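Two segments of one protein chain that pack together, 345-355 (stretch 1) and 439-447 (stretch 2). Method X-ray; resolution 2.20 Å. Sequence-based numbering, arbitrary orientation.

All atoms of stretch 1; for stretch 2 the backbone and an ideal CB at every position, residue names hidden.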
# COMPACT_ATOMS: atom_id res chain seq x y z
N SER A 345 -12.97 5.11 -0.66
CA SER A 345 -14.17 4.48 -1.20
C SER A 345 -13.89 3.74 -2.52
O SER A 345 -12.84 3.87 -3.14
CB SER A 345 -15.25 5.53 -1.47
OG SER A 345 -14.78 6.44 -2.45
N GLU A 346 -14.87 2.97 -2.95
CA GLU A 346 -14.79 2.32 -4.25
C GLU A 346 -14.75 3.34 -5.40
O GLU A 346 -14.01 3.15 -6.36
CB GLU A 346 -15.96 1.35 -4.43
CG GLU A 346 -15.83 0.18 -3.45
CD GLU A 346 -16.87 -0.94 -3.66
OE1 GLU A 346 -17.92 -0.65 -4.25
OE2 GLU A 346 -16.61 -2.10 -3.29
N ASP A 347 -15.50 4.45 -5.31
CA ASP A 347 -15.38 5.49 -6.34
C ASP A 347 -13.94 6.00 -6.45
O ASP A 347 -13.40 6.18 -7.55
CB ASP A 347 -16.31 6.67 -6.03
CG ASP A 347 -17.80 6.41 -6.38
OD1 ASP A 347 -18.08 5.38 -7.04
OD2 ASP A 347 -18.68 7.25 -6.01
N GLN A 348 -13.29 6.22 -5.31
CA GLN A 348 -11.93 6.74 -5.35
C GLN A 348 -10.96 5.70 -5.91
O GLN A 348 -10.04 6.04 -6.68
CB GLN A 348 -11.52 7.19 -3.94
CG GLN A 348 -10.15 7.81 -3.86
CD GLN A 348 -9.91 8.49 -2.51
OE1 GLN A 348 -10.51 8.09 -1.49
NE2 GLN A 348 -9.07 9.52 -2.50
N LEU A 349 -11.15 4.44 -5.56
CA LEU A 349 -10.29 3.41 -6.13
C LEU A 349 -10.48 3.31 -7.62
O LEU A 349 -9.50 3.22 -8.36
CB LEU A 349 -10.55 2.06 -5.49
CG LEU A 349 -10.07 2.08 -4.05
CD1 LEU A 349 -10.77 0.95 -3.47
CD2 LEU A 349 -8.55 1.95 -3.85
N ALA A 350 -11.73 3.35 -8.08
CA ALA A 350 -11.98 3.27 -9.51
C ALA A 350 -11.40 4.48 -10.22
O ALA A 350 -10.80 4.34 -11.28
CB ALA A 350 -13.48 3.16 -9.80
N ARG A 351 -11.56 5.67 -9.64
CA ARG A 351 -10.98 6.86 -10.26
C ARG A 351 -9.45 6.76 -10.33
O ARG A 351 -8.85 7.10 -11.35
CB ARG A 351 -11.42 8.11 -9.51
CG ARG A 351 -10.80 9.42 -10.04
CD ARG A 351 -11.46 10.64 -9.42
NE ARG A 351 -11.09 10.78 -8.00
CZ ARG A 351 -11.94 10.69 -6.98
NH1 ARG A 351 -13.23 10.46 -7.21
NH2 ARG A 351 -11.51 10.84 -5.73
N MSE A 352 -8.81 6.30 -9.28
CA MSE A 352 -7.34 6.14 -9.29
C MSE A 352 -6.90 5.20 -10.37
O MSE A 352 -5.87 5.48 -10.98
CB MSE A 352 -6.75 5.67 -7.94
CG MSE A 352 -6.77 6.74 -6.92
SE MSE A 352 -6.23 6.25 -5.05
CE MSE A 352 -7.70 5.09 -4.60
N LEU A 353 -7.64 4.12 -10.63
CA LEU A 353 -7.27 3.29 -11.77
C LEU A 353 -7.32 4.09 -13.07
O LEU A 353 -6.49 3.88 -13.96
CB LEU A 353 -8.20 2.07 -11.85
CG LEU A 353 -7.96 1.04 -10.75
CD1 LEU A 353 -9.01 0.00 -10.89
CD2 LEU A 353 -6.57 0.41 -10.89
N GLN A 354 -8.30 4.99 -13.20
CA GLN A 354 -8.50 5.78 -14.41
C GLN A 354 -7.52 6.93 -14.51
O GLN A 354 -7.46 7.58 -15.55
CB GLN A 354 -9.94 6.31 -14.44
CG GLN A 354 -10.95 5.24 -14.79
CD GLN A 354 -12.36 5.64 -14.41
OE1 GLN A 354 -12.72 6.81 -14.40
NE2 GLN A 354 -13.15 4.65 -14.01
N LEU A 355 -6.79 7.22 -13.44
CA LEU A 355 -5.70 8.17 -13.56
C LEU A 355 -4.52 7.54 -14.30
O LEU A 355 -3.75 8.26 -14.95
CB LEU A 355 -5.24 8.64 -12.18
CG LEU A 355 -6.30 9.29 -11.30
CD1 LEU A 355 -5.65 9.83 -10.00
CD2 LEU A 355 -6.95 10.44 -12.05
N UNK A 439 -9.31 -7.74 -5.62
CA UNK A 439 -10.23 -6.74 -5.07
C UNK A 439 -10.41 -5.60 -6.11
O UNK A 439 -11.54 -5.17 -6.38
CB UNK A 439 -9.70 -6.19 -3.74
N UNK A 440 -9.30 -5.11 -6.69
CA UNK A 440 -9.42 -4.10 -7.75
C UNK A 440 -10.28 -4.61 -8.90
O UNK A 440 -11.07 -3.86 -9.47
CB UNK A 440 -8.04 -3.70 -8.27
N UNK A 441 -10.15 -5.89 -9.24
CA UNK A 441 -10.93 -6.47 -10.31
C UNK A 441 -12.39 -6.66 -9.98
O UNK A 441 -13.22 -6.81 -10.88
CB UNK A 441 -10.33 -7.82 -10.71
N UNK A 442 -12.74 -6.62 -8.70
CA UNK A 442 -14.13 -6.76 -8.31
C UNK A 442 -14.88 -5.41 -8.19
O UNK A 442 -16.06 -5.40 -7.85
CB UNK A 442 -14.20 -7.51 -6.98
N UNK A 443 -14.24 -4.27 -8.46
CA UNK A 443 -14.90 -2.96 -8.40
C UNK A 443 -16.02 -2.86 -9.44
O UNK A 443 -15.95 -3.52 -10.49
CB UNK A 443 -13.88 -1.84 -8.62
N UNK A 444 -17.07 -2.07 -9.17
CA UNK A 444 -18.21 -1.96 -10.09
C UNK A 444 -17.80 -1.71 -11.54
O UNK A 444 -17.05 -0.78 -11.84
CB UNK A 444 -19.13 -0.83 -9.63
N UNK A 445 -18.41 -2.49 -12.44
CA UNK A 445 -18.12 -2.36 -13.86
C UNK A 445 -18.74 -1.07 -14.39
O UNK A 445 -19.85 -0.69 -14.03
CB UNK A 445 -18.64 -3.57 -14.64
N UNK A 446 -17.99 -0.39 -15.25
CA UNK A 446 -18.40 0.90 -15.80
C UNK A 446 -18.97 0.73 -17.21
O UNK A 446 -18.76 -0.29 -17.87
CB UNK A 446 -17.22 1.87 -15.82
N UNK A 447 -19.70 1.75 -17.65
CA UNK A 447 -20.25 1.78 -19.01
C UNK A 447 -19.15 2.21 -19.97
O UNK A 447 -18.71 3.37 -19.94
CB UNK A 447 -21.45 2.72 -19.10

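Stretch 1 is a helix from Glu346 onward, capped by Ser345, whose OG accepts from Gln348 N at 3.2 Å. Toward stretch 2 it presents Glu346, Leu349 and Leu353.

Position 439 is helical, and its ideal CB has nothing of stretch 1 within 5.5 Å, so this helix sets little constraint and many side chains would fit. The residue is Met439, modelled as selenomethionine, and it makes no contact here.

At position 440 the CA-to-CB bond points sideways, yet the ideal CB lies 4.6 Å from Leu353 CD1. An apolar chain long enough to bend back would suit: leucine, isoleucine or methionine. The deposited Leu440, with chi1 m and chi2 t, brings its end nearer to the helix, and its CD1 packs 4.3 Å from Leu353 CD2.

Position 441 points away from stretch 1. Its phi/psi of -72/-17 would be open to most residues, so the backbone does not call for glycine; Gly441 is found.

Position 442 is directed sideways, with no atom of stretch 1 near its ideal CB, and a polar residue would be acceptable. It is Asp442, whose role in this contact belongs to the backbone: a water O lies 3.0 Å from Asp442 O and 2.7 Å from Glu346 OE2 and links the two.

Position 443 points toward the helix, with its ideal CB 5.2 Å from Ala350 CB. The small Ala350 leaves room beside Leu349 and Leu353, and a medium or large aliphatic chain is expected, leucine or methionine among them. Leu443 has the largest covered area of either stretch. Leu443 CD1 lies 3.9 Å from Leu353 CD1 and 4.1 Å from Leu349 CB, while Leu443 CD2 reaches 3.8 Å from Glu346 CB, so the two methyls spread along the helix surface.

Position 444 also points toward stretch 1, but its ideal CB touches nothing. The extended phi/psi of -49/133 admits proline, though other residues would do. Pro444 sets its CD 3.7 Å from Glu346 OE1, a van der Waals approach at the margin of the contact.

Position 445 is out of reach and tolerant; Ala445 is poorly ordered.

Position 446 turns back toward the helix, its ideal CB 5.2 Å from Gln354 NE2. A polar partner for the amide or an apolar chain lying against it could serve. Leu446, chi1 p, places CD1 3.8 Å from Gln354 NE2, but Leu446 is poorly ordered, so the contact is less securely placed.

Position 447 is likewise out of reach and would accept almost any side chain; Ala447 is poorly ordered.

Stretch 2, residues 439-447: MLGDLPALA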
# COMPACT_ATOMS: atom_id res chain seq x y z
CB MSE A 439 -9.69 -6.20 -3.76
CG MSE A 439 -9.70 -7.18 -2.59
SE MSE A 439 -11.58 -7.71 -2.15
CE MSE A 439 -12.03 -6.46 -0.77
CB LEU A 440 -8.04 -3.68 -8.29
CG LEU A 440 -7.18 -2.90 -7.29
CD1 LEU A 440 -5.78 -2.60 -7.86
CD2 LEU A 440 -7.91 -1.59 -6.90
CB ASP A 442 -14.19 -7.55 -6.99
CG ASP A 442 -15.56 -8.13 -6.72
OD1 ASP A 442 -16.13 -8.70 -7.67
OD2 ASP A 442 -16.06 -8.05 -5.56
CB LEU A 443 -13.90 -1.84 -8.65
CG LEU A 443 -12.89 -1.61 -7.57
CD1 LEU A 443 -11.74 -0.78 -8.16
CD2 LEU A 443 -13.60 -0.90 -6.40
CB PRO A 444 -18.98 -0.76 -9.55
CG PRO A 444 -18.55 -0.59 -8.17
CD PRO A 444 -17.40 -1.52 -7.85
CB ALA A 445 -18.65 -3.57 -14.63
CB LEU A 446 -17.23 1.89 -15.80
CG LEU A 446 -15.99 1.67 -16.67
CD1 LEU A 446 -15.16 2.94 -16.69
CD2 LEU A 446 -15.14 0.49 -16.21
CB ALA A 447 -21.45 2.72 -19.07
O HOH W 1 -16.26 -3.61 -5.47
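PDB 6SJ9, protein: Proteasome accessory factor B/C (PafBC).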